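Local coordinates for bifunctional protein PutA (Bdellovibrio bacteriovorus, PDB 5UR2) that probably carries out both oxidative steps of proline breakdown to glutamate, as a flavin-dependent proline dehydrogenase and an NAD-dependent L-glutamate gamma-semialdehyde dehydrogenase, at residues I144-A148 and P405-P411; Y158-Y162 and S196-L202; V166-A170 and L228-V234. All coordinates share one frame. Numbering follows the deposited sequence.

Interaction 1: residues I144-A148 and P405-P411; sequences ILGEA and PVGELIP
Leu145 overlaps Pro405 and Pro411, its CD1 lying 3.8 Å from CB of Pro405 and its CB 3.9 Å from CB of Pro411. The m,t rotamer (chi1 -58°, chi2 160°) also brings CD1 to 4.1 Å from N of Gly407. The backbones run parallel: residues 144-147 are extended (phi/psi -91/111 at Ile144, -68/147 at Leu145, -159/166 at Gly146), and Ile144 and Val406 (chi1 t) form a beta bridge with their CA atoms 5.0 Å apart and side chains on the same face of the sheet. Val406 O accepts a hydrogen bond from Leu145 N (2.7 Å, angle 157° at the hydrogen) and a CA-H...O contact from Ile144 CA at 3.5 Å. Gly407, extended at phi/psi 165/175, sits where a CB would fall 2.7 Å from Leu145 CB and jam against the preceding carbonyl. As the backbones diverge, one water links them, donating to Leu145 O (2.6 Å) and accepting from Glu408 N (3.2 Å). Glu408 is the N-cap of helix 409-423; in the first turn, Pro411 CG meets Gly146 C and Glu147 N, each at 3.6 Å. Outward, Ile144 packs on helix 152-173 and Val406 on helix 123-135. Pairing strand 138-144 with strand 400-406, first with last, is the closing seam typical of an eight-stranded beta/alpha (TIM) barrel, here that of the proline dehydrogenase domain.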
loop_
_atom_site.group_PDB
_atom_site.type_symbol
_atom_site.label_atom_id
_atom_site.label_comp_id
_atom_site.label_asym_id
_atom_site.label_seq_id
_atom_site.Cartn_x
_atom_site.Cartn_y
_atom_site.Cartn_z
ATOM N N ILE B 144 10.885 -47.433 -23.854
ATOM C CA ILE B 144 11.105 -46.477 -24.935
ATOM C C ILE B 144 10.850 -45.071 -24.408
ATOM O O ILE B 144 9.706 -44.693 -24.145
ATOM C CB ILE B 144 10.212 -46.786 -26.141
ATOM C CG1 ILE B 144 10.469 -48.220 -26.603
ATOM C CG2 ILE B 144 10.504 -45.816 -27.281
ATOM C CD1 ILE B 144 9.496 -48.713 -27.640
ATOM N N LEU B 145 11.916 -44.284 -24.292
ATOM C CA LEU B 145 11.794 -42.882 -23.922
ATOM C C LEU B 145 11.113 -42.100 -25.036
ATOM O O LEU B 145 11.233 -42.425 -26.223
ATOM C CB LEU B 145 13.165 -42.272 -23.668
ATOM C CG LEU B 145 14.009 -42.945 -22.601
ATOM C CD1 LEU B 145 15.467 -42.575 -22.790
ATOM C CD2 LEU B 145 13.500 -42.518 -21.240
ATOM N N GLY B 146 10.359 -41.080 -24.640
ATOM C CA GLY B 146 9.732 -40.213 -25.618
ATOM C C GLY B 146 9.373 -38.890 -24.988
ATOM O O GLY B 146 9.377 -38.736 -23.765
ATOM N N GLU B 147 9.066 -37.919 -25.846
ATOM C CA GLU B 147 8.503 -36.674 -25.355
ATOM C C GLU B 147 7.039 -36.909 -24.992
ATOM O O GLU B 147 6.505 -38.014 -25.134
ATOM C CB GLU B 147 8.654 -35.560 -26.384
ATOM C CG GLU B 147 9.828 -35.739 -27.313
ATOM C CD GLU B 147 10.164 -34.478 -28.083
ATOM O OE1 GLU B 147 9.651 -33.397 -27.720
ATOM O OE2 GLU B 147 10.923 -34.577 -29.070
ATOM N N ALA B 148 6.384 -35.867 -24.493
ATOM C CA ALA B 148 4.984 -35.992 -24.125
ATOM C C ALA B 148 4.149 -36.373 -25.339
ATOM O O ALA B 148 4.403 -35.917 -26.459
ATOM C CB ALA B 148 4.474 -34.680 -23.527
ATOM N N PRO B 405 16.612 -47.946 -20.501
ATOM C CA PRO B 405 16.001 -46.922 -21.348
ATOM C C PRO B 405 16.608 -46.952 -22.738
ATOM O O PRO B 405 17.812 -47.165 -22.911
ATOM C CB PRO B 405 16.326 -45.608 -20.629
ATOM C CG PRO B 405 16.898 -46.008 -19.285
ATOM C CD PRO B 405 17.507 -47.360 -19.497
ATOM N N VAL B 406 15.748 -46.716 -23.722
ATOM C CA VAL B 406 16.097 -46.617 -25.133
ATOM C C VAL B 406 15.440 -45.352 -25.661
ATOM O O VAL B 406 14.249 -45.134 -25.418
ATOM C CB VAL B 406 15.591 -47.842 -25.921
ATOM C CG1 VAL B 406 15.978 -47.741 -27.371
ATOM C CG2 VAL B 406 16.107 -49.137 -25.312
ATOM N N GLY B 407 16.187 -44.523 -26.382
ATOM C CA GLY B 407 15.540 -43.360 -26.961
ATOM C C GLY B 407 16.499 -42.301 -27.461
ATOM O O GLY B 407 17.720 -42.385 -27.294
ATOM N N GLU B 408 15.895 -41.287 -28.077
ATOM C CA GLU B 408 16.596 -40.216 -28.765
ATOM C C GLU B 408 17.186 -39.217 -27.770
ATOM O O GLU B 408 16.874 -39.225 -26.574
ATOM C CB GLU B 408 15.654 -39.508 -29.744
ATOM C CG GLU B 408 15.156 -40.389 -30.897
ATOM C CD GLU B 408 16.173 -40.574 -32.020
ATOM O OE1 GLU B 408 17.316 -40.068 -31.910
ATOM O OE2 GLU B 408 15.826 -41.254 -33.010
ATOM N N LEU B 409 18.041 -38.337 -28.298
ATOM C CA LEU B 409 18.826 -37.429 -27.465
ATOM C C LEU B 409 17.943 -36.521 -26.614
ATOM O O LEU B 409 18.287 -36.216 -25.468
ATOM C CB LEU B 409 19.764 -36.604 -28.348
ATOM N N ILE B 410 16.832 -36.037 -27.167
ATOM C CA ILE B 410 15.993 -35.066 -26.470
ATOM C C ILE B 410 15.279 -35.685 -25.269
ATOM O O ILE B 410 15.449 -35.170 -24.157
ATOM C CB ILE B 410 15.013 -34.380 -27.437
ATOM C CG1 ILE B 410 15.759 -33.372 -28.308
ATOM C CG2 ILE B 410 13.891 -33.711 -26.680
ATOM C CD1 ILE B 410 14.871 -32.318 -28.869
ATOM N N PRO B 411 14.493 -36.763 -25.394
ATOM C CA PRO B 411 14.007 -37.411 -24.155
ATOM C C PRO B 411 15.138 -37.981 -23.306
ATOM O O PRO B 411 15.012 -38.057 -22.074
ATOM C CB PRO B 411 13.059 -38.510 -24.662
ATOM C CG PRO B 411 12.690 -38.087 -26.066
ATOM C CD PRO B 411 13.920 -37.399 -26.598
HETATM O O HOH W 1 12.761 -41.813 -28.203
#

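Interaction 2: residues Y158-Y162 and S196-L202. With P5F (N-propargylglycine-modified flavin adenine dinucleotide), chain F.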
loop_
_atom_site.group_PDB
_atom_site.type_symbol
_atom_site.label_atom_id
_atom_site.label_comp_id
_atom_site.label_asym_id
_atom_site.label_seq_id
_atom_site.Cartn_x
_atom_site.Cartn_y
_atom_site.Cartn_z
ATOM N N TYR B 158 3.857 -44.035 -30.775
ATOM C CA TYR B 158 4.319 -44.710 -29.571
ATOM C C TYR B 158 3.809 -46.152 -29.526
ATOM O O TYR B 158 4.552 -47.075 -29.159
ATOM C CB TYR B 158 3.873 -43.916 -28.333
ATOM C CG TYR B 158 4.384 -44.469 -27.007
ATOM C CD1 TYR B 158 5.612 -44.056 -26.475
ATOM C CD2 TYR B 158 3.638 -45.403 -26.287
ATOM C CE1 TYR B 158 6.085 -44.568 -25.263
ATOM C CE2 TYR B 158 4.101 -45.926 -25.078
ATOM C CZ TYR B 158 5.312 -45.499 -24.563
ATOM O OH TYR B 158 5.745 -46.032 -23.364
ATOM N N SER B 159 2.548 -46.365 -29.909
ATOM C CA SER B 159 2.011 -47.720 -29.953
ATOM C C SER B 159 2.766 -48.585 -30.952
ATOM O O SER B 159 3.124 -49.731 -30.652
ATOM C CB SER B 159 0.526 -47.673 -30.292
ATOM O OG SER B 159 -0.071 -48.940 -30.120
ATOM N N ASN B 160 3.033 -48.045 -32.143
ATOM C CA ASN B 160 3.750 -48.807 -33.158
ATOM C C ASN B 160 5.161 -49.144 -32.697
ATOM O O ASN B 160 5.642 -50.256 -32.930
ATOM C CB ASN B 160 3.777 -48.024 -34.472
ATOM C CG ASN B 160 2.406 -47.923 -35.111
ATOM O OD1 ASN B 160 1.532 -48.759 -34.864
ATOM N ND2 ASN B 160 2.202 -46.885 -35.916
ATOM N N LYS B 161 5.831 -48.202 -32.022
ATOM C CA LYS B 161 7.166 -48.483 -31.498
ATOM C C LYS B 161 7.157 -49.700 -30.584
ATOM O O LYS B 161 8.042 -50.559 -30.679
ATOM C CB LYS B 161 7.719 -47.272 -30.749
ATOM C CG LYS B 161 8.339 -46.222 -31.623
ATOM C CD LYS B 161 9.001 -45.158 -30.768
ATOM C CE LYS B 161 9.619 -44.061 -31.618
ATOM N NZ LYS B 161 10.455 -43.128 -30.807
ATOM N N TYR B 162 6.155 -49.804 -29.703
ATOM C CA TYR B 162 6.115 -50.936 -28.782
ATOM C C TYR B 162 5.798 -52.238 -29.501
ATOM O O TYR B 162 6.459 -53.257 -29.254
ATOM C CB TYR B 162 5.116 -50.672 -27.663
ATOM C CG TYR B 162 5.832 -50.034 -26.518
ATOM C CD1 TYR B 162 6.442 -50.811 -25.547
ATOM C CD2 TYR B 162 5.980 -48.662 -26.451
ATOM C CE1 TYR B 162 7.147 -50.235 -24.521
ATOM C CE2 TYR B 162 6.689 -48.084 -25.432
ATOM C CZ TYR B 162 7.265 -48.870 -24.465
ATOM O OH TYR B 162 7.971 -48.285 -23.442
ATOM N N SER B 196 8.641 -52.434 -20.564
ATOM C CA SER B 196 7.886 -51.535 -19.706
ATOM C C SER B 196 7.214 -50.483 -20.565
ATOM O O SER B 196 7.832 -49.949 -21.492
ATOM C CB SER B 196 8.781 -50.848 -18.672
ATOM O OG SER B 196 9.279 -51.791 -17.739
ATOM N N VAL B 197 5.958 -50.182 -20.226
ATOM C CA VAL B 197 5.076 -49.311 -20.987
ATOM C C VAL B 197 4.559 -48.149 -20.141
ATOM O O VAL B 197 4.132 -48.348 -19.004
ATOM C CB VAL B 197 3.888 -50.124 -21.548
ATOM C CG1 VAL B 197 2.952 -49.233 -22.358
ATOM C CG2 VAL B 197 4.395 -51.274 -22.406
ATOM N N LYS B 198 4.568 -46.945 -20.713
ATOM C CA LYS B 198 4.062 -45.748 -20.034
ATOM C C LYS B 198 2.656 -45.531 -20.549
ATOM O O LYS B 198 2.444 -45.327 -21.775
ATOM C CB LYS B 198 4.970 -44.536 -20.250
ATOM C CG LYS B 198 5.766 -43.944 -19.090
ATOM C CD LYS B 198 7.112 -44.500 -18.666
ATOM C CE LYS B 198 7.521 -44.315 -17.210
ATOM N NZ LYS B 198 8.780 -44.896 -16.727
ATOM N N MET B 199 1.669 -45.580 -19.662
ATOM C CA MET B 199 0.274 -45.559 -20.083
ATOM C C MET B 199 -0.126 -44.276 -20.822
ATOM O O MET B 199 -0.715 -44.339 -21.899
ATOM C CB MET B 199 -0.661 -45.745 -18.878
ATOM C CG MET B 199 -2.128 -45.949 -19.290
ATOM S SD MET B 199 -3.297 -46.014 -17.928
ATOM C CE MET B 199 -3.205 -44.323 -17.303
ATOM N N THR B 200 0.177 -43.105 -20.255
ATOM C CA THR B 200 -0.279 -41.878 -20.899
ATOM C C THR B 200 0.395 -41.616 -22.238
ATOM O O THR B 200 -0.062 -40.744 -22.974
ATOM C CB THR B 200 -0.067 -40.687 -19.984
ATOM O OG1 THR B 200 1.343 -40.434 -19.863
ATOM C CG2 THR B 200 -0.678 -41.002 -18.629
ATOM N N ALA B 201 1.458 -42.340 -22.578
ATOM C CA ALA B 201 2.036 -42.170 -23.898
ATOM C C ALA B 201 1.164 -42.751 -25.003
ATOM O O ALA B 201 1.407 -42.452 -26.175
ATOM C CB ALA B 201 3.419 -42.805 -23.950
ATOM N N LEU B 202 0.159 -43.552 -24.660
ATOM C CA LEU B 202 -0.684 -44.214 -25.642
ATOM C C LEU B 202 -1.943 -43.440 -26.005
ATOM O O LEU B 202 -2.669 -43.875 -26.902
ATOM C CB LEU B 202 -1.099 -45.592 -25.142
ATOM C CG LEU B 202 0.073 -46.548 -25.054
ATOM C CD1 LEU B 202 -0.306 -47.772 -24.245
ATOM C CD2 LEU B 202 0.437 -46.919 -26.463
HETATM P PA P5F F . 16.452 -43.985 -1.838
HETATM O O1A P5F F . 16.533 -45.026 -0.670
HETATM O O2A P5F F . 17.391 -42.885 -1.822
HETATM O O5B P5F F . 15.151 -43.235 -1.933
HETATM C C5B P5F F . 14.951 -42.015 -2.637
HETATM C C4B P5F F . 13.440 -41.780 -2.779
HETATM O O4B P5F F . 12.813 -41.394 -1.579
HETATM C C3B P5F F . 13.006 -40.737 -3.768
HETATM O O3B P5F F . 13.067 -41.179 -5.070
HETATM C C2B P5F F . 11.625 -40.444 -3.336
HETATM O O2B P5F F . 10.774 -41.415 -3.838
HETATM C C1B P5F F . 11.705 -40.584 -1.858
HETATM N N9A P5F F . 11.880 -39.341 -1.151
HETATM C C8A P5F F . 12.899 -38.410 -1.299
HETATM N N7A P5F F . 12.692 -37.411 -0.432
HETATM C C5A P5F F . 11.543 -37.659 0.322
HETATM C C6A P5F F . 10.852 -36.982 1.324
HETATM N N6A P5F F . 11.330 -35.723 1.822
HETATM N N1A P5F F . 9.722 -37.499 1.843
HETATM C C2A P5F F . 9.235 -38.682 1.412
HETATM N N3A P5F F . 9.874 -39.355 0.412
HETATM C C4A P5F F . 11.003 -38.891 -0.139
HETATM N N1 P5F F . 9.432 -44.411 -10.025
HETATM C C2 P5F F . 8.033 -44.179 -10.293
HETATM O O2 P5F F . 7.379 -43.220 -9.553
HETATM N N3 P5F F . 7.337 -44.932 -11.294
HETATM C C4 P5F F . 7.982 -45.928 -12.069
HETATM O O4 P5F F . 7.241 -46.627 -13.030
HETATM C C4X P5F F . 9.461 -46.168 -11.794
HETATM N N5 P5F F . 10.258 -47.072 -12.621
HETATM C C5X P5F F . 11.514 -47.558 -12.018
HETATM C C6 P5F F . 12.111 -48.849 -12.482
HETATM C C7 P5F F . 13.269 -49.361 -11.846
HETATM C C7M P5F F . 13.861 -50.669 -12.325
HETATM C C8 P5F F . 13.871 -48.655 -10.761
HETATM C C8M P5F F . 15.101 -49.173 -10.058
HETATM C C9 P5F F . 13.312 -47.435 -10.314
HETATM C C9A P5F F . 12.096 -46.887 -10.980
HETATM N N10 P5F F . 11.506 -45.635 -10.500
HETATM C C10 P5F F . 10.120 -45.419 -10.808
HETATM C "C1'" P5F F . 12.214 -44.713 -9.578
HETATM C "C2'" P5F F . 12.090 -45.137 -8.114
HETATM O "O2'" P5F F . 10.783 -44.967 -7.718
HETATM C "C3'" P5F F . 13.012 -44.391 -7.147
HETATM O "O3'" P5F F . 12.680 -43.053 -7.171
HETATM C "C4'" P5F F . 14.498 -44.504 -7.454
HETATM O "O4'" P5F F . 14.693 -45.721 -8.088
HETATM C "C5'" P5F F . 15.440 -44.283 -6.255
HETATM O "O5'" P5F F . 14.978 -44.859 -5.050
HETATM P P P5F F . 15.899 -45.641 -3.967
HETATM O O1P P5F F . 15.218 -46.762 -3.092
HETATM O O2P P5F F . 17.111 -46.058 -4.883
HETATM O O3P P5F F . 16.713 -44.416 -3.237
HETATM C C21 P5F F . 10.124 -45.587 -14.772
HETATM C C22 P5F F . 10.165 -46.443 -13.727
HETATM C C23 P5F F . 8.788 -45.155 -15.401
#
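A covalent bond sets this contact apart: Lys198 NZ is joined to C23 of P5F at 1.4 Å, and the three-carbon link C23-C21-C22 continues to the flavin N5. The lysine follows strand 194-197, and helix 152-173 reaches its backbone through Tyr158. Two tyrosines one helical turn apart, joined by Tyr162 N to Tyr158 O at 3.2 Å, direct their hydroxyls at successive peptides. Tyr162 OH donates to Ser196 O at 2.6 Å, and Tyr158 OH accepts from Lys198 N at 3.0 Å with an angle of 161°. After Lys198 the chain turns back in helical phi/psi, with Ala201 N bonded to Lys198 O (3.2 Å) and Leu202 N to Met199 O (3.0 Å). This turn carries Ala201 CB over the face of the Tyr158 ring in a CH-pi contact, while Leu202 CD2 meets the ring edge at Tyr158 CD2, 3.5 Å away. Val197 CG2 completes the apolar part, 3.6 Å from Tyr162 CE1. Met199 and Leu202 extend the packing to helix 211-232, and Lys198 NZ is also hydrogen-bonded to Tyr403 OH. The tyrosines thus fix the main chain around Lys198 while its side chain leads away into the flavin pocket. The tether is the outcome of mechanism-based inactivation by N-propargylglycine: the inhibitor carbons bridge flavin N5 and Lys198, locking cofactor and enzyme together.

Interaction 3: residues V166-A170 and L228-V234; sequences VTWLA and LGMEKGV
Val166, Lys232 and Thr167 bury the most surface where helix 152-173 runs beside helix 211-232. Residues 166-170 and 228-231 have helical phi/psi, and the short segments 166-170 and 228-232 are nearly parallel, their axes 10.0 Å apart at closest approach with a signed crossing angle of -16°. Val166 lies opposite Gly229 (CA-CA 6.4 Å) and Ala170 opposite Lys232 (6.3 Å). Val166, in rotamer t, points at the other helix; its CG1 lies 3.8 Å from Leu228 CG, 4.0 Å from Gly229 CA and 4.1 Å from Val234 CG2. Lys232 (chi1 and chi2 both m) contributes its aliphatic chain, with CB 3.7 Å from Ala170 CB and CE 4.5 Å from Thr167 CG2. Thr167 (chi1 m) flanks Leu228 (t,p: chi1 179°, chi2 63°), its OG1 3.3 Å from CD2 of Leu228, but that hydroxyl is hydrogen-bonded to Met163 O in its own helix. No hydrogen bond crosses between the segments. A Schellman motif ends the second helix: Gly233 has phi 71°, Val234 N bonds back to Gly229 O at 2.8 Å and Gly233 N to Met230 O at 3.2 Å. Leaving the helix through this motif brings Val234 CG2 to 3.9 Å from Ala170 CB. These two helices are consecutive outer helices of the barrel: Val234 leads straight into strand 235-238, Leu169 packs on Phe140 and Val142 of strand 138-144, and Trp168 packs against helix 123-135.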
loop_
_atom_site.group_PDB
_atom_site.type_symbol
_atom_site.label_atom_id
_atom_site.label_comp_id
_atom_site.label_asym_id
_atom_site.label_seq_id
_atom_site.Cartn_x
_atom_site.Cartn_y
_atom_site.Cartn_z
ATOM N N VAL B 166 8.424 -55.367 -29.279
ATOM C CA VAL B 166 8.102 -56.676 -28.713
ATOM C C VAL B 166 8.335 -57.781 -29.740
ATOM O O VAL B 166 8.929 -58.818 -29.433
ATOM C CB VAL B 166 6.659 -56.693 -28.182
ATOM C CG1 VAL B 166 6.235 -58.115 -27.851
ATOM C CG2 VAL B 166 6.550 -55.802 -26.968
ATOM N N THR B 167 7.871 -57.576 -30.977
ATOM C CA THR B 167 8.039 -58.603 -32.004
ATOM C C THR B 167 9.517 -58.846 -32.280
ATOM O O THR B 167 9.981 -59.992 -32.319
ATOM C CB THR B 167 7.293 -58.204 -33.283
ATOM O OG1 THR B 167 5.890 -58.094 -33.010
ATOM C CG2 THR B 167 7.497 -59.254 -34.392
ATOM N N TRP B 168 10.278 -57.768 -32.441
ATOM C CA TRP B 168 11.678 -57.875 -32.833
ATOM C C TRP B 168 12.560 -58.436 -31.710
ATOM O O TRP B 168 13.461 -59.241 -31.971
ATOM C CB TRP B 168 12.151 -56.499 -33.297
ATOM C CG TRP B 168 13.589 -56.385 -33.511
ATOM C CD1 TRP B 168 14.273 -56.687 -34.648
ATOM C CD2 TRP B 168 14.549 -55.902 -32.572
ATOM N NE1 TRP B 168 15.608 -56.429 -34.473
ATOM C CE2 TRP B 168 15.806 -55.946 -33.206
ATOM C CE3 TRP B 168 14.468 -55.432 -31.255
ATOM C CZ2 TRP B 168 16.982 -55.545 -32.567
ATOM C CZ3 TRP B 168 15.634 -55.038 -30.618
ATOM C CH2 TRP B 168 16.878 -55.098 -31.275
ATOM N N LEU B 169 12.340 -58.009 -30.456
ATOM C CA LEU B 169 13.142 -58.539 -29.348
ATOM C C LEU B 169 12.814 -60.002 -29.059
ATOM O O LEU B 169 13.720 -60.805 -28.792
ATOM C CB LEU B 169 12.958 -57.696 -28.089
ATOM C CG LEU B 169 14.187 -56.922 -27.628
ATOM C CD1 LEU B 169 13.940 -56.254 -26.278
ATOM C CD2 LEU B 169 15.379 -57.863 -27.554
ATOM N N ALA B 170 11.530 -60.365 -29.079
ATOM C CA ALA B 170 11.181 -61.775 -28.921
ATOM C C ALA B 170 11.839 -62.621 -30.010
ATOM O O ALA B 170 12.379 -63.701 -29.728
ATOM C CB ALA B 170 9.660 -61.960 -28.943
ATOM N N LEU B 228 0.119 -58.957 -27.771
ATOM C CA LEU B 228 1.324 -59.365 -28.483
ATOM C C LEU B 228 2.376 -59.903 -27.520
ATOM O O LEU B 228 3.031 -60.913 -27.808
ATOM C CB LEU B 228 1.878 -58.193 -29.294
ATOM C CG LEU B 228 3.159 -58.500 -30.067
ATOM C CD1 LEU B 228 2.866 -59.576 -31.102
ATOM C CD2 LEU B 228 3.684 -57.244 -30.753
ATOM N N GLY B 229 2.570 -59.234 -26.379
ATOM C CA GLY B 229 3.517 -59.744 -25.398
ATOM C C GLY B 229 3.166 -61.145 -24.936
ATOM O O GLY B 229 4.023 -62.037 -24.888
ATOM N N MET B 230 1.895 -61.355 -24.588
ATOM C CA MET B 230 1.453 -62.675 -24.162
ATOM C C MET B 230 1.724 -63.700 -25.250
ATOM O O MET B 230 2.261 -64.780 -24.980
ATOM C CB MET B 230 -0.032 -62.636 -23.815
ATOM C CG MET B 230 -0.597 -63.963 -23.313
ATOM S SD MET B 230 -2.353 -63.852 -22.863
ATOM C CE MET B 230 -3.057 -63.449 -24.462
ATOM N N GLU B 231 1.402 -63.360 -26.497
ATOM C CA GLU B 231 1.604 -64.320 -27.572
ATOM C C GLU B 231 3.079 -64.667 -27.739
ATOM O O GLU B 231 3.412 -65.823 -28.005
ATOM C CB GLU B 231 1.022 -63.770 -28.880
ATOM C CG GLU B 231 -0.495 -63.734 -28.896
ATOM C CD GLU B 231 -1.066 -62.911 -30.030
ATOM O OE1 GLU B 231 -0.285 -62.256 -30.744
ATOM O OE2 GLU B 231 -2.306 -62.909 -30.198
ATOM N N LYS B 232 3.973 -63.719 -27.499
ATOM C CA LYS B 232 5.392 -63.959 -27.709
ATOM C C LYS B 232 6.112 -64.447 -26.461
ATOM O O LYS B 232 7.334 -64.613 -26.505
ATOM C CB LYS B 232 6.076 -62.690 -28.230
ATOM C CG LYS B 232 5.546 -62.144 -29.559
ATOM C CD LYS B 232 5.630 -63.161 -30.699
ATOM C CE LYS B 232 5.421 -62.449 -32.049
ATOM N NZ LYS B 232 5.379 -63.370 -33.222
ATOM N N GLY B 233 5.403 -64.676 -25.356
ATOM C CA GLY B 233 6.083 -65.067 -24.133
ATOM C C GLY B 233 6.884 -63.940 -23.519
ATOM O O GLY B 233 7.893 -64.181 -22.846
ATOM N N VAL B 234 6.474 -62.713 -23.768
ATOM C CA VAL B 234 7.174 -61.527 -23.309
ATOM C C VAL B 234 6.512 -61.030 -22.032
ATOM O O VAL B 234 5.287 -61.098 -21.884
ATOM C CB VAL B 234 7.167 -60.466 -24.430
ATOM C CG1 VAL B 234 7.529 -59.079 -23.918
ATOM C CG2 VAL B 234 8.110 -60.913 -25.554
#

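How the interactions relate
From the N terminus, strand 138-144 leads through the loop of interaction 1 into helix 152-173, which supplies the first segments of interactions 2 and 3. Interaction 2 closes a loop of 33 intervening residues on reaching the end of strand 194-197; interaction 3 closes one of 57 at the end of helix 211-232. Their segments alternate along the chain, so these two loops cross. Both nest inside the 256-residue loop that interaction 1 closes at strand 400-406. Interactions 1 and 2 meet at Ile144 N and Tyr162 OH, 3.1 Å apart, a probable hydrogen bond. Together they join barrel seam, flavin-linked strand end and outer helix layer.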